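Local coordinates for NTD biosynthesis operon protein NtdA (Bacillus subtilis subsp. subtilis, PDB 4K2M), which catalyses the pyridoxal phosphate-dependent, reversible transamination of 3-dehydro-glucose 6-phosphate with glutamate to kanosamine 6-phosphate, a step in antibiotic biosynthesis, at residues N16-L19 against L20-K24; L312-N315 against N316-L320; S10-S13 against K14-M17; W43-V46 against L47-K50; A323-Y326 against I327-A331. All coordinates share one frame; numbering follows the deposited sequence.

Contact 1 of 5, residues N16-L19 against L20-K24; sequences NMSL and LKHLK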
loop_
_atom_site.group_PDB
_atom_site.type_symbol
_atom_site.label_atom_id
_atom_site.label_comp_id
_atom_site.label_asym_id
_atom_site.label_seq_id
_atom_site.Cartn_x
_atom_site.Cartn_y
_atom_site.Cartn_z
ATOM N N ASN A 16 -25.205 -15.717 -12.788
ATOM C CA ASN A 16 -26.047 -15.288 -11.677
ATOM C C ASN A 16 -27.453 -14.931 -12.130
ATOM O O ASN A 16 -28.400 -15.057 -11.354
ATOM C CB ASN A 16 -25.421 -14.103 -10.924
ATOM C CG ASN A 16 -24.348 -14.521 -9.950
ATOM O OD1 ASN A 16 -24.189 -15.714 -9.634
ATOM N ND2 ASN A 16 -23.626 -13.536 -9.421
ATOM N N MET A 17 -27.592 -14.473 -13.369
ATOM C CA MET A 17 -28.919 -14.127 -13.891
ATOM C C MET A 17 -29.780 -15.364 -14.002
ATOM O O MET A 17 -30.979 -15.321 -13.742
ATOM C CB MET A 17 -28.841 -13.511 -15.283
ATOM C CG MET A 17 -28.903 -12.020 -15.298
ATOM S SD MET A 17 -30.391 -11.326 -14.545
ATOM C CE MET A 17 -29.769 -9.662 -14.743
ATOM N N SER A 18 -29.173 -16.458 -14.439
ATOM C CA SER A 18 -29.897 -17.718 -14.518
ATOM C C SER A 18 -30.241 -18.210 -13.118
ATOM O O SER A 18 -31.367 -18.659 -12.858
ATOM C CB SER A 18 -29.078 -18.766 -15.273
ATOM O OG SER A 18 -29.835 -19.954 -15.406
ATOM N N LEU A 19 -29.276 -18.106 -12.206
ATOM C CA LEU A 19 -29.471 -18.555 -10.824
ATOM C C LEU A 19 -30.615 -17.794 -10.159
ATOM O O LEU A 19 -31.381 -18.355 -9.366
ATOM C CB LEU A 19 -28.172 -18.379 -10.018
ATOM C CG LEU A 19 -28.154 -18.928 -8.588
ATOM C CD1 LEU A 19 -28.494 -20.428 -8.545
ATOM C CD2 LEU A 19 -26.779 -18.669 -7.932
ATOM N N LEU A 20 -30.738 -16.511 -10.496
ATOM C CA LEU A 20 -31.798 -15.660 -9.952
ATOM C C LEU A 20 -33.170 -16.215 -10.317
ATOM O O LEU A 20 -34.052 -16.338 -9.456
ATOM C CB LEU A 20 -31.648 -14.230 -10.497
ATOM C CG LEU A 20 -32.696 -13.223 -10.011
ATOM C CD1 LEU A 20 -32.623 -13.051 -8.508
ATOM C CD2 LEU A 20 -32.548 -11.868 -10.709
ATOM N N LYS A 21 -33.353 -16.547 -11.589
ATOM C CA LYS A 21 -34.608 -17.170 -12.005
ATOM C C LYS A 21 -34.842 -18.472 -11.254
ATOM O O LYS A 21 -35.956 -18.760 -10.824
ATOM C CB LYS A 21 -34.604 -17.400 -13.508
ATOM C CG LYS A 21 -34.490 -16.104 -14.283
ATOM C CD LYS A 21 -34.226 -16.351 -15.755
ATOM C CE LYS A 21 -33.747 -15.074 -16.428
ATOM N NZ LYS A 21 -32.528 -15.316 -17.246
ATOM N N HIS A 22 -33.788 -19.258 -11.072
ATOM C CA HIS A 22 -33.962 -20.566 -10.444
ATOM C C HIS A 22 -34.227 -20.509 -8.951
ATOM O O HIS A 22 -35.000 -21.307 -8.416
ATOM C CB HIS A 22 -32.778 -21.491 -10.748
ATOM C CG HIS A 22 -32.828 -22.082 -12.122
ATOM N ND1 HIS A 22 -33.362 -23.328 -12.374
ATOM C CD2 HIS A 22 -32.437 -21.586 -13.320
ATOM C CE1 HIS A 22 -33.287 -23.578 -13.671
ATOM N NE2 HIS A 22 -32.732 -22.538 -14.266
ATOM N N LEU A 23 -33.596 -19.562 -8.271
ATOM C CA LEU A 23 -33.744 -19.463 -6.830
ATOM C C LEU A 23 -35.045 -18.750 -6.484
ATOM O O LEU A 23 -35.491 -18.790 -5.334
ATOM C CB LEU A 23 -32.526 -18.780 -6.191
ATOM C CG LEU A 23 -31.232 -19.599 -6.229
ATOM C CD1 LEU A 23 -30.092 -18.907 -5.482
ATOM C CD2 LEU A 23 -31.448 -21.026 -5.666
ATOM N N LYS A 24 -35.674 -18.145 -7.487
ATOM C CA LYS A 24 -37.017 -17.603 -7.312
ATOM C C LYS A 24 -38.066 -18.702 -7.447
ATOM O O LYS A 24 -39.206 -18.541 -7.003
ATOM C CB LYS A 24 -37.302 -16.519 -8.343
ATOM C CG LYS A 24 -36.699 -15.152 -8.019
ATOM C CD LYS A 24 -37.014 -14.175 -9.159
ATOM C CE LYS A 24 -36.450 -12.796 -8.885
ATOM N NZ LYS A 24 -36.740 -11.889 -10.037
#
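Leu-19 overlaps Leu-23 one turn further along helix 13-24. Its branch carbon CG lies 3.7 Å from CD1 of Leu-23, and its CD1 lies equally close to CG of Leu-23. The two branched ends meet at an angle. Different first torsions bring them together: CG of Leu-19 stands anti to its backbone N (chi1 -174°), while CG of Leu-23 stands anti to its carbonyl carbon (chi1 -69°). The backbone bond below this pair is short, with Leu-23 N 2.7 Å from Leu-19 O. Ser-18 and His-22 form the next pair round the helix. The carbonyl O of Ser-18 sits at the edge of the imidazole, in its plane, 3.2 Å from CD2 of His-22. It also accepts the backbone N-H of His-22. Met-17 SD reaches CD2 of Leu-20 more loosely, at 4.4 Å. The bond from Lys-21 N to Met-17 O is weak. Helix 13-24 is the crossover of the beta-alpha-beta unit formed with strands 7-9 and 32-34. Leu-19 faces Ile-9 and Leu-32 of these strands. Leu-20 and Leu-23 pack on Phe-321 and Phe-317 of helix 312-329.

Contact 2 of 5, residues L312-N315 against N316-L320; sequences LSLN and NFKRL. With ACT (acetate ion), chain F.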
loop_
_atom_site.group_PDB
_atom_site.type_symbol
_atom_site.label_atom_id
_atom_site.label_comp_id
_atom_site.label_asym_id
_atom_site.label_seq_id
_atom_site.Cartn_x
_atom_site.Cartn_y
_atom_site.Cartn_z
ATOM N N LEU A 312 -17.791 -14.023 -1.975
ATOM C CA LEU A 312 -17.993 -13.233 -3.201
ATOM C C LEU A 312 -19.182 -13.641 -4.086
ATOM O O LEU A 312 -19.989 -12.796 -4.474
ATOM C CB LEU A 312 -16.703 -13.175 -4.038
ATOM C CG LEU A 312 -16.775 -12.437 -5.374
ATOM C CD1 LEU A 312 -17.248 -10.991 -5.166
ATOM C CD2 LEU A 312 -15.403 -12.480 -6.079
ATOM N N SER A 313 -19.300 -14.922 -4.419
ATOM C CA SER A 313 -20.426 -15.334 -5.260
ATOM C C SER A 313 -21.760 -15.027 -4.597
ATOM O O SER A 313 -22.671 -14.508 -5.253
ATOM C CB SER A 313 -20.344 -16.812 -5.615
ATOM O OG SER A 313 -19.238 -17.027 -6.467
ATOM N N LEU A 314 -21.874 -15.340 -3.309
ATOM C CA LEU A 314 -23.120 -15.073 -2.582
ATOM C C LEU A 314 -23.395 -13.570 -2.550
ATOM O O LEU A 314 -24.514 -13.127 -2.793
ATOM C CB LEU A 314 -23.054 -15.608 -1.158
ATOM C CG LEU A 314 -24.223 -15.160 -0.270
ATOM C CD1 LEU A 314 -25.543 -15.774 -0.758
ATOM C CD2 LEU A 314 -23.979 -15.486 1.199
ATOM N N ASN A 315 -22.365 -12.784 -2.270
ATOM C CA ASN A 315 -22.543 -11.336 -2.186
ATOM C C ASN A 315 -22.929 -10.720 -3.512
ATOM O O ASN A 315 -23.793 -9.829 -3.567
ATOM C CB ASN A 315 -21.294 -10.656 -1.612
ATOM C CG ASN A 315 -21.213 -10.753 -0.108
ATOM O OD1 ASN A 315 -22.195 -11.098 0.574
ATOM N ND2 ASN A 315 -20.040 -10.428 0.438
ATOM N N ASN A 316 -22.302 -11.177 -4.591
ATOM C CA ASN A 316 -22.658 -10.652 -5.904
ATOM C C ASN A 316 -24.084 -11.055 -6.255
ATOM O O ASN A 316 -24.826 -10.265 -6.839
ATOM C CB ASN A 316 -21.670 -11.096 -6.990
ATOM C CG ASN A 316 -20.544 -10.095 -7.191
ATOM O OD1 ASN A 316 -20.294 -9.250 -6.322
ATOM N ND2 ASN A 316 -19.874 -10.167 -8.341
ATOM N N PHE A 317 -24.487 -12.258 -5.867
ATOM C CA PHE A 317 -25.871 -12.648 -6.099
ATOM C C PHE A 317 -26.832 -11.732 -5.321
ATOM O O PHE A 317 -27.865 -11.282 -5.854
ATOM C CB PHE A 317 -26.127 -14.110 -5.722
ATOM C CG PHE A 317 -27.543 -14.527 -5.967
ATOM C CD1 PHE A 317 -27.951 -14.911 -7.237
ATOM C CD2 PHE A 317 -28.473 -14.479 -4.935
ATOM C CE1 PHE A 317 -29.267 -15.272 -7.475
ATOM C CE2 PHE A 317 -29.788 -14.834 -5.156
ATOM C CZ PHE A 317 -30.192 -15.235 -6.421
ATOM N N LYS A 318 -26.498 -11.431 -4.074
ATOM C CA LYS A 318 -27.374 -10.570 -3.278
ATOM C C LYS A 318 -27.486 -9.183 -3.904
ATOM O O LYS A 318 -28.566 -8.593 -3.915
ATOM C CB LYS A 318 -26.892 -10.496 -1.831
ATOM C CG LYS A 318 -27.176 -11.795 -1.033
ATOM C CD LYS A 318 -26.739 -11.650 0.417
ATOM C CE LYS A 318 -27.780 -10.883 1.230
ATOM N NZ LYS A 318 -27.314 -10.709 2.651
ATOM N N ARG A 319 -26.374 -8.666 -4.416
ATOM C CA ARG A 319 -26.411 -7.396 -5.144
ATOM C C ARG A 319 -27.345 -7.447 -6.334
ATOM O O ARG A 319 -28.113 -6.504 -6.564
ATOM C CB ARG A 319 -25.005 -6.997 -5.610
ATOM C CG ARG A 319 -24.082 -6.591 -4.477
ATOM C CD ARG A 319 -22.694 -6.283 -5.063
ATOM N NE ARG A 319 -21.759 -5.831 -4.032
ATOM C CZ ARG A 319 -21.584 -4.557 -3.688
ATOM N NH1 ARG A 319 -22.269 -3.604 -4.304
ATOM N NH2 ARG A 319 -20.738 -4.239 -2.706
ATOM N N LEU A 320 -27.290 -8.544 -7.089
ATOM C CA LEU A 320 -28.160 -8.692 -8.249
ATOM C C LEU A 320 -29.632 -8.716 -7.807
ATOM O O LEU A 320 -30.496 -8.098 -8.449
ATOM C CB LEU A 320 -27.820 -9.974 -9.018
ATOM C CG LEU A 320 -28.866 -10.436 -10.036
ATOM C CD1 LEU A 320 -28.993 -9.448 -11.186
ATOM C CD2 LEU A 320 -28.551 -11.848 -10.552
HETATM C C ACT F . -20.702 -0.972 -2.470
HETATM O O ACT F . -21.561 -1.607 -3.058
HETATM O OXT ACT F . -19.991 -1.542 -1.649
HETATM C CH3 ACT F . -20.551 0.504 -2.746
#
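Leu-312 and Asn-316 run alongside each other in the same direction on the first turns of helix 312-329. The methyl CD1 of Leu-312 comes 3.7 Å from OD1 of Asn-316. Below them, Asn-316 N donates to Leu-312 O at 2.8 Å. The amide of Asn-316 is fixed from outside: ND2 donates to Ile-229 O, and OD1 has a weak bond with Asn-250. Two residues further along, CD1 of Leu-314 touches CG of Lys-318 at 4.3 Å. The lysine chain then bends at chi3 (80°), and its NZ bonds to Leu-57 O. Arg-319 lays its CG 3.4 Å from Asn-315 O and runs extended from CG to NE. Its guanidinium meets an acetate ion, probably a crystallisation additive, at its edge and in its plane. NH2 bonds to OXT of the acetate at 3.0 Å and also to its O. NH1 lies closer still to that O, too close for the exact length to be trusted. Trp-350 O also binds NH1, a second grip that restrains the group. The Phe-317 ring meets Trp-43 of helix 41-46 edge-to-face. It also packs on Leu-20 and Leu-23 of helix 13-24, and on Ile-53 and Leu-57 of helix 53-57.

Contact 3 of 5, residues S10-S13 against K14-M17; sequences SGKS and KENM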
loop_
_atom_site.group_PDB
_atom_site.type_symbol
_atom_site.label_atom_id
_atom_site.label_comp_id
_atom_site.label_asym_id
_atom_site.label_seq_id
_atom_site.Cartn_x
_atom_site.Cartn_y
_atom_site.Cartn_z
ATOM N N SER A 10 -21.101 -20.311 -11.154
ATOM C CA SER A 10 -19.719 -19.835 -11.168
ATOM C C SER A 10 -19.598 -18.592 -10.307
ATOM O O SER A 10 -18.491 -18.192 -9.920
ATOM C CB SER A 10 -19.313 -19.471 -12.581
ATOM O OG SER A 10 -20.197 -18.492 -13.085
ATOM N N GLY A 11 -20.740 -17.961 -10.036
ATOM C CA GLY A 11 -20.775 -16.703 -9.310
ATOM C C GLY A 11 -20.587 -15.502 -10.223
ATOM O O GLY A 11 -20.595 -14.356 -9.751
ATOM N N LYS A 12 -20.409 -15.752 -11.521
ATOM C CA LYS A 12 -20.201 -14.671 -12.478
ATOM C C LYS A 12 -21.542 -14.080 -12.905
ATOM O O LYS A 12 -22.606 -14.665 -12.666
ATOM C CB LYS A 12 -19.387 -15.150 -13.689
ATOM C CG LYS A 12 -18.074 -15.838 -13.297
ATOM C CD LYS A 12 -16.864 -15.154 -13.878
ATOM C CE LYS A 12 -15.605 -15.521 -13.094
ATOM N NZ LYS A 12 -15.268 -16.970 -13.182
ATOM N N SER A 13 -21.489 -12.918 -13.542
ATOM C CA SER A 13 -22.688 -12.129 -13.748
ATOM C C SER A 13 -23.729 -12.824 -14.630
ATOM O O SER A 13 -24.929 -12.817 -14.319
ATOM C CB SER A 13 -22.320 -10.745 -14.294
ATOM O OG SER A 13 -21.706 -10.832 -15.569
ATOM N N LYS A 14 -23.287 -13.433 -15.721
ATOM C CA LYS A 14 -24.237 -14.058 -16.626
ATOM C C LYS A 14 -24.879 -15.267 -15.950
ATOM O O LYS A 14 -26.109 -15.457 -15.993
ATOM C CB LYS A 14 -23.558 -14.472 -17.930
ATOM C CG LYS A 14 -24.532 -15.089 -18.926
ATOM C CD LYS A 14 -23.862 -15.326 -20.264
ATOM C CE LYS A 14 -24.860 -15.904 -21.253
ATOM N NZ LYS A 14 -24.215 -16.852 -22.201
ATOM N N GLU A 15 -24.056 -16.072 -15.290
ATOM C CA GLU A 15 -24.577 -17.238 -14.607
ATOM C C GLU A 15 -25.489 -16.841 -13.443
ATOM O O GLU A 15 -26.451 -17.538 -13.145
ATOM C CB GLU A 15 -23.431 -18.139 -14.142
ATOM C CG GLU A 15 -22.551 -18.660 -15.293
ATOM C CD GLU A 15 -21.377 -17.732 -15.642
ATOM O OE1 GLU A 15 -20.209 -18.176 -15.519
ATOM O OE2 GLU A 15 -21.607 -16.568 -16.052
ATOM N N ASN A 16 -25.205 -15.717 -12.788
ATOM C CA ASN A 16 -26.047 -15.288 -11.677
ATOM C C ASN A 16 -27.453 -14.931 -12.130
ATOM O O ASN A 16 -28.400 -15.057 -11.354
ATOM C CB ASN A 16 -25.421 -14.103 -10.924
ATOM C CG ASN A 16 -24.348 -14.521 -9.950
ATOM O OD1 ASN A 16 -24.189 -15.714 -9.634
ATOM N ND2 ASN A 16 -23.626 -13.536 -9.421
ATOM N N MET A 17 -27.592 -14.473 -13.369
ATOM C CA MET A 17 -28.919 -14.127 -13.891
ATOM C C MET A 17 -29.780 -15.364 -14.002
ATOM O O MET A 17 -30.979 -15.321 -13.742
ATOM C CB MET A 17 -28.841 -13.511 -15.283
ATOM C CG MET A 17 -28.903 -12.020 -15.298
ATOM S SD MET A 17 -30.391 -11.326 -14.545
ATOM C CE MET A 17 -29.769 -9.662 -14.743
HETATM O O HOH W 1 -23.582 -18.162 -10.735
#
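An ST turn leads into the start of helix 13-24, with Ser-10 joined to Glu-15 across it. Ser-10 OG accepts the backbone N-H of Lys-12 at 3.2 Å and donates to Glu-15 OE1. That second bond refines to 2.5 Å between Ser-10 OG and Glu-15 OE1, unusually short and doubtful in its exact value. OG lies between the backbone N and the carbonyl carbon (chi1 58°), which turns it inward to both partners. The Glu-15 chain bends at chi2 (89°) to bring its carboxylate back over the turn. Its OE2 lies 3.5 Å from CB of Lys-12 and bonds to Thr-232 OG1. Lys-12 holds the N-cap position, and its carbonyl accepts the N-H of Asn-16 at 2.8 Å. A water bridges Gly-11 N and Asn-16 OD1. Gly-11 has a positive phi (86°), a backbone conformation that suits glycine. Lys-12 NZ bonds to Tyr-115 O, and Ser-13 OG to Glu-346 O. The carboxylate of Glu-15 thus has a hydroxyl partner on each oxygen. Its place at the helix N-terminus would probably favour the charged form.

Contact 4 of 5, residues W43-V46 against L47-K50; sequences WKQV and LKEK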
loop_
_atom_site.group_PDB
_atom_site.type_symbol
_atom_site.label_atom_id
_atom_site.label_comp_id
_atom_site.label_asym_id
_atom_site.label_seq_id
_atom_site.Cartn_x
_atom_site.Cartn_y
_atom_site.Cartn_z
ATOM N N TRP A 43 -21.899 -20.505 -0.600
ATOM C CA TRP A 43 -23.088 -21.062 -1.260
ATOM C C TRP A 43 -23.337 -22.498 -0.791
ATOM O O TRP A 43 -24.485 -22.935 -0.666
ATOM C CB TRP A 43 -22.921 -21.076 -2.779
ATOM C CG TRP A 43 -23.455 -19.889 -3.538
ATOM C CD1 TRP A 43 -22.807 -19.198 -4.525
ATOM C CD2 TRP A 43 -24.760 -19.294 -3.421
ATOM N NE1 TRP A 43 -23.626 -18.209 -5.028
ATOM C CE2 TRP A 43 -24.827 -18.242 -4.365
ATOM C CE3 TRP A 43 -25.881 -19.555 -2.620
ATOM C CZ2 TRP A 43 -25.958 -17.442 -4.520
ATOM C CZ3 TRP A 43 -27.004 -18.762 -2.765
ATOM C CH2 TRP A 43 -27.042 -17.718 -3.708
ATOM N N LYS A 44 -22.250 -23.224 -0.535
ATOM C CA LYS A 44 -22.308 -24.650 -0.181
ATOM C C LYS A 44 -23.292 -24.986 0.935
ATOM O O LYS A 44 -24.124 -25.891 0.795
ATOM C CB LYS A 44 -20.922 -25.163 0.209
ATOM C CG LYS A 44 -19.960 -25.362 -0.953
ATOM C CD LYS A 44 -18.641 -25.928 -0.439
ATOM C CE LYS A 44 -17.932 -26.768 -1.491
ATOM N NZ LYS A 44 -17.804 -28.193 -1.056
ATOM N N GLN A 45 -23.194 -24.276 2.051
ATOM C CA GLN A 45 -24.084 -24.543 3.176
ATOM C C GLN A 45 -25.478 -24.031 2.851
ATOM O O GLN A 45 -26.489 -24.672 3.163
ATOM C CB GLN A 45 -23.564 -23.870 4.449
ATOM C CG GLN A 45 -24.525 -23.944 5.639
ATOM C CD GLN A 45 -24.723 -25.363 6.166
ATOM O OE1 GLN A 45 -23.817 -26.198 6.107
ATOM N NE2 GLN A 45 -25.916 -25.637 6.687
ATOM N N VAL A 46 -25.513 -22.871 2.201
ATOM C CA VAL A 46 -26.757 -22.171 1.934
ATOM C C VAL A 46 -27.660 -23.008 1.031
ATOM O O VAL A 46 -28.854 -23.151 1.289
ATOM C CB VAL A 46 -26.469 -20.781 1.301
ATOM C CG1 VAL A 46 -27.700 -20.222 0.633
ATOM C CG2 VAL A 46 -25.944 -19.811 2.362
ATOM N N LEU A 47 -27.073 -23.591 -0.010
ATOM C CA LEU A 47 -27.843 -24.326 -1.006
ATOM C C LEU A 47 -28.141 -25.771 -0.621
ATOM O O LEU A 47 -28.645 -26.541 -1.440
ATOM C CB LEU A 47 -27.127 -24.287 -2.358
ATOM C CG LEU A 47 -27.123 -22.903 -2.992
ATOM C CD1 LEU A 47 -26.456 -22.935 -4.350
ATOM C CD2 LEU A 47 -28.556 -22.387 -3.109
ATOM N N LYS A 48 -27.830 -26.144 0.615
ATOM C CA LYS A 48 -28.125 -27.501 1.068
ATOM C C LYS A 48 -29.633 -27.728 1.071
ATOM O O LYS A 48 -30.109 -28.850 0.874
ATOM C CB LYS A 48 -27.544 -27.758 2.462
ATOM C CG LYS A 48 -26.075 -28.198 2.461
ATOM C CD LYS A 48 -25.591 -28.484 3.874
ATOM C CE LYS A 48 -24.247 -29.199 3.857
ATOM N NZ LYS A 48 -23.200 -28.407 3.152
ATOM N N GLU A 49 -30.382 -26.650 1.287
ATOM C CA GLU A 49 -31.834 -26.732 1.313
ATOM C C GLU A 49 -32.430 -25.747 0.326
ATOM O O GLU A 49 -31.760 -24.820 -0.119
ATOM C CB GLU A 49 -32.373 -26.447 2.718
ATOM C CG GLU A 49 -31.812 -27.349 3.822
ATOM C CD GLU A 49 -32.295 -28.791 3.723
ATOM O OE1 GLU A 49 -33.172 -29.081 2.878
ATOM O OE2 GLU A 49 -31.794 -29.637 4.497
ATOM N N LYS A 50 -33.691 -25.962 -0.021
ATOM C CA LYS A 50 -34.430 -25.035 -0.867
ATOM C C LYS A 50 -34.449 -23.654 -0.208
ATOM O O LYS A 50 -34.662 -23.545 0.999
ATOM C CB LYS A 50 -35.851 -25.576 -1.061
ATOM C CG LYS A 50 -36.930 -24.534 -1.147
ATOM C CD LYS A 50 -37.559 -24.584 -2.497
ATOM C CE LYS A 50 -38.698 -23.586 -2.618
ATOM N NZ LYS A 50 -38.218 -22.187 -2.463
#
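Trp-43 and Leu-47 meet where helix 41-46 ends. CE3 of the indole lies 3.6 Å from CG of Leu-47, and the leucine methyls reach the same benzo ring. CD2 of Leu-47 is 4.0 Å from CZ3 of Trp-43, while CD1 leans back toward the ring fusion. Leu-47 has CG opposite its own carbonyl carbon (chi1 -69°), which sends the branch back toward the indole. The backbone supports the pair, with Leu-47 N donating to Trp-43 O at 2.7 Å. On the exposed side, Gln-45 bends at chi2 (67°) and folds its amide over the Lys-48 chain. OE1 of Gln-45 comes 3.7 Å from CD of Lys-48. Lys-48 stays extended until its last torsion, where NZ turns back. Lys-48 N donates to Gln-45 O at 3.2 Å, but from well above the carbonyl plane. Outside the pair, the indole packs on Leu-19 and Leu-23 of helix 13-24 and on Ile-9 of strand 7-9. Leu-47 is the first residue to leave helical backbone angles. A type I beta turn from Val-46 to Glu-49 overlaps the last helical residue, so this is a helix C-terminus running directly into a turn.

Contact 5 of 5, residues A323-Y326 against I327-A331; sequences ADRY and ITQLA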
loop_
_atom_site.group_PDB
_atom_site.type_symbol
_atom_site.label_atom_id
_atom_site.label_comp_id
_atom_site.label_asym_id
_atom_site.label_seq_id
_atom_site.Cartn_x
_atom_site.Cartn_y
_atom_site.Cartn_z
ATOM N N ALA A 323 -30.699 -5.267 -7.081
ATOM C CA ALA A 323 -30.843 -4.461 -8.287
ATOM C C ALA A 323 -32.136 -4.829 -9.002
ATOM O O ALA A 323 -32.887 -3.959 -9.443
ATOM C CB ALA A 323 -29.637 -4.640 -9.219
ATOM N N ASP A 324 -32.395 -6.128 -9.098
ATOM C CA ASP A 324 -33.617 -6.623 -9.737
ATOM C C ASP A 324 -34.846 -6.078 -9.015
ATOM O O ASP A 324 -35.840 -5.714 -9.652
ATOM C CB ASP A 324 -33.614 -8.156 -9.716
ATOM C CG ASP A 324 -34.867 -8.764 -10.339
ATOM O OD1 ASP A 324 -35.181 -8.463 -11.510
ATOM O OD2 ASP A 324 -35.517 -9.564 -9.653
ATOM N N ARG A 325 -34.770 -6.004 -7.694
ATOM C CA ARG A 325 -35.912 -5.568 -6.878
ATOM C C ARG A 325 -36.173 -4.071 -7.080
ATOM O O ARG A 325 -37.326 -3.658 -7.211
ATOM C CB ARG A 325 -35.660 -5.901 -5.408
ATOM C CG ARG A 325 -36.903 -5.827 -4.506
ATOM C CD ARG A 325 -36.641 -6.589 -3.207
ATOM N NE ARG A 325 -37.818 -6.667 -2.327
ATOM C CZ ARG A 325 -38.109 -5.793 -1.364
ATOM N NH1 ARG A 325 -37.334 -4.746 -1.157
ATOM N NH2 ARG A 325 -39.187 -5.967 -0.597
ATOM N N TYR A 326 -35.110 -3.266 -7.124
ATOM C CA TYR A 326 -35.253 -1.851 -7.474
ATOM C C TYR A 326 -35.870 -1.691 -8.848
ATOM O O TYR A 326 -36.764 -0.865 -9.050
ATOM C CB TYR A 326 -33.888 -1.155 -7.513
ATOM C CG TYR A 326 -33.372 -0.583 -6.214
ATOM C CD1 TYR A 326 -34.210 0.098 -5.330
ATOM C CD2 TYR A 326 -32.025 -0.689 -5.894
ATOM C CE1 TYR A 326 -33.714 0.648 -4.156
ATOM C CE2 TYR A 326 -31.519 -0.147 -4.729
ATOM C CZ TYR A 326 -32.371 0.519 -3.863
ATOM O OH TYR A 326 -31.856 1.048 -2.708
ATOM N N ILE A 327 -35.365 -2.444 -9.823
ATOM C CA ILE A 327 -35.788 -2.224 -11.212
ATOM C C ILE A 327 -37.257 -2.592 -11.378
ATOM O O ILE A 327 -38.024 -1.882 -12.032
ATOM C CB ILE A 327 -34.897 -2.993 -12.203
ATOM C CG1 ILE A 327 -33.495 -2.364 -12.240
ATOM C CG2 ILE A 327 -35.515 -3.008 -13.604
ATOM C CD1 ILE A 327 -32.447 -3.239 -12.964
ATOM N N THR A 328 -37.658 -3.690 -10.758
ATOM C CA THR A 328 -39.046 -4.115 -10.830
ATOM C C THR A 328 -39.973 -3.177 -10.045
ATOM O O THR A 328 -40.999 -2.731 -10.569
ATOM C CB THR A 328 -39.186 -5.574 -10.346
ATOM O OG1 THR A 328 -38.421 -6.418 -11.221
ATOM C CG2 THR A 328 -40.654 -6.029 -10.361
ATOM N N GLN A 329 -39.627 -2.866 -8.801
ATOM C CA GLN A 329 -40.574 -2.156 -7.942
ATOM C C GLN A 329 -40.652 -0.655 -8.245
ATOM O O GLN A 329 -41.659 -0.013 -7.923
ATOM C CB GLN A 329 -40.331 -2.453 -6.449
ATOM C CG GLN A 329 -40.618 -3.942 -6.105
ATOM C CD GLN A 329 -40.762 -4.234 -4.619
ATOM O OE1 GLN A 329 -41.050 -3.344 -3.812
ATOM N NE2 GLN A 329 -40.572 -5.502 -4.251
ATOM N N LEU A 330 -39.612 -0.102 -8.879
ATOM C CA LEU A 330 -39.632 1.305 -9.275
ATOM C C LEU A 330 -40.129 1.490 -10.699
ATOM O O LEU A 330 -40.163 2.610 -11.199
ATOM C CB LEU A 330 -38.240 1.952 -9.143
ATOM C CG LEU A 330 -37.685 2.004 -7.718
ATOM C CD1 LEU A 330 -36.280 2.566 -7.768
ATOM C CD2 LEU A 330 -38.572 2.851 -6.803
ATOM N N ALA A 331 -40.516 0.393 -11.342
ATOM C CA ALA A 331 -40.885 0.391 -12.764
ATOM C C ALA A 331 -41.826 1.520 -13.187
ATOM O O ALA A 331 -41.634 2.140 -14.237
ATOM C CB ALA A 331 -41.497 -0.951 -13.139
HETATM O O HOH W 2 -35.968 -6.291 -12.798
HETATM O O HOH W 3 -38.169 -8.648 -9.961
#
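The last turns of helix 312-329 carry this contact, in the part of the chain related to the DegT/DnrJ/EryC1/StrS aminotransferases. Asp-324 and Thr-328 lie side by side, one turn apart, and two waters join them. One water donates to Asp-324 OD1 at 2.6 Å and bonds to Thr-328 OG1. The other donates to OD2 of the same aspartate and also bonds to OG1. OD2 has a further partner in Lys-24 of helix 13-24, a salt bridge. Both carboxylate oxygens are therefore held, which probably favours the charged form. One residue further along, NE2 of Gln-329 sits over one face of the Arg-325 guanidinium, toward its rim, 3.6 Å from NE of Arg-325. The amide and guanidinium planes are 59° apart. The arginine runs extended and ends on Asp-427, in a salt bridge, and on Gln-426. The Tyr-326 ring packs against helix 423-441, and its OH bonds to Pro-416 O. Leu-330 N closes the final turn on Tyr-326 O at 3.0 Å. Beside that bond, CD1 of Leu-330 rests 4.0 Å from CD1 of Tyr-326.

Overall arrangement
Contacts 1, 3 and 4 belong to the N-terminal domain, contacts 2 and 5 to the part of the chain related to the aminotransferases. Contacts 3 and 1 follow one another on helix 13-24 and share Asn-16 and Met-17. Contacts 2 and 5 lie on helix 312-329, with centres 16 Å apart. The two helices pack together: Leu-20 CA is 3.6 Å from Phe-317 CE1, and Lys-24 NZ is 2.7 Å from Asp-324 OD2. Contact 4 closes over this interface, with Trp-43 CZ2 3.5 Å from Phe-317 CB. Contact 2 comes nearest the active site. The Arg-319 side chain is about 7 Å from that of Lys-249, the cofactor-carrying lysine, unattached here, and about 10 Å from the bound external aldimine.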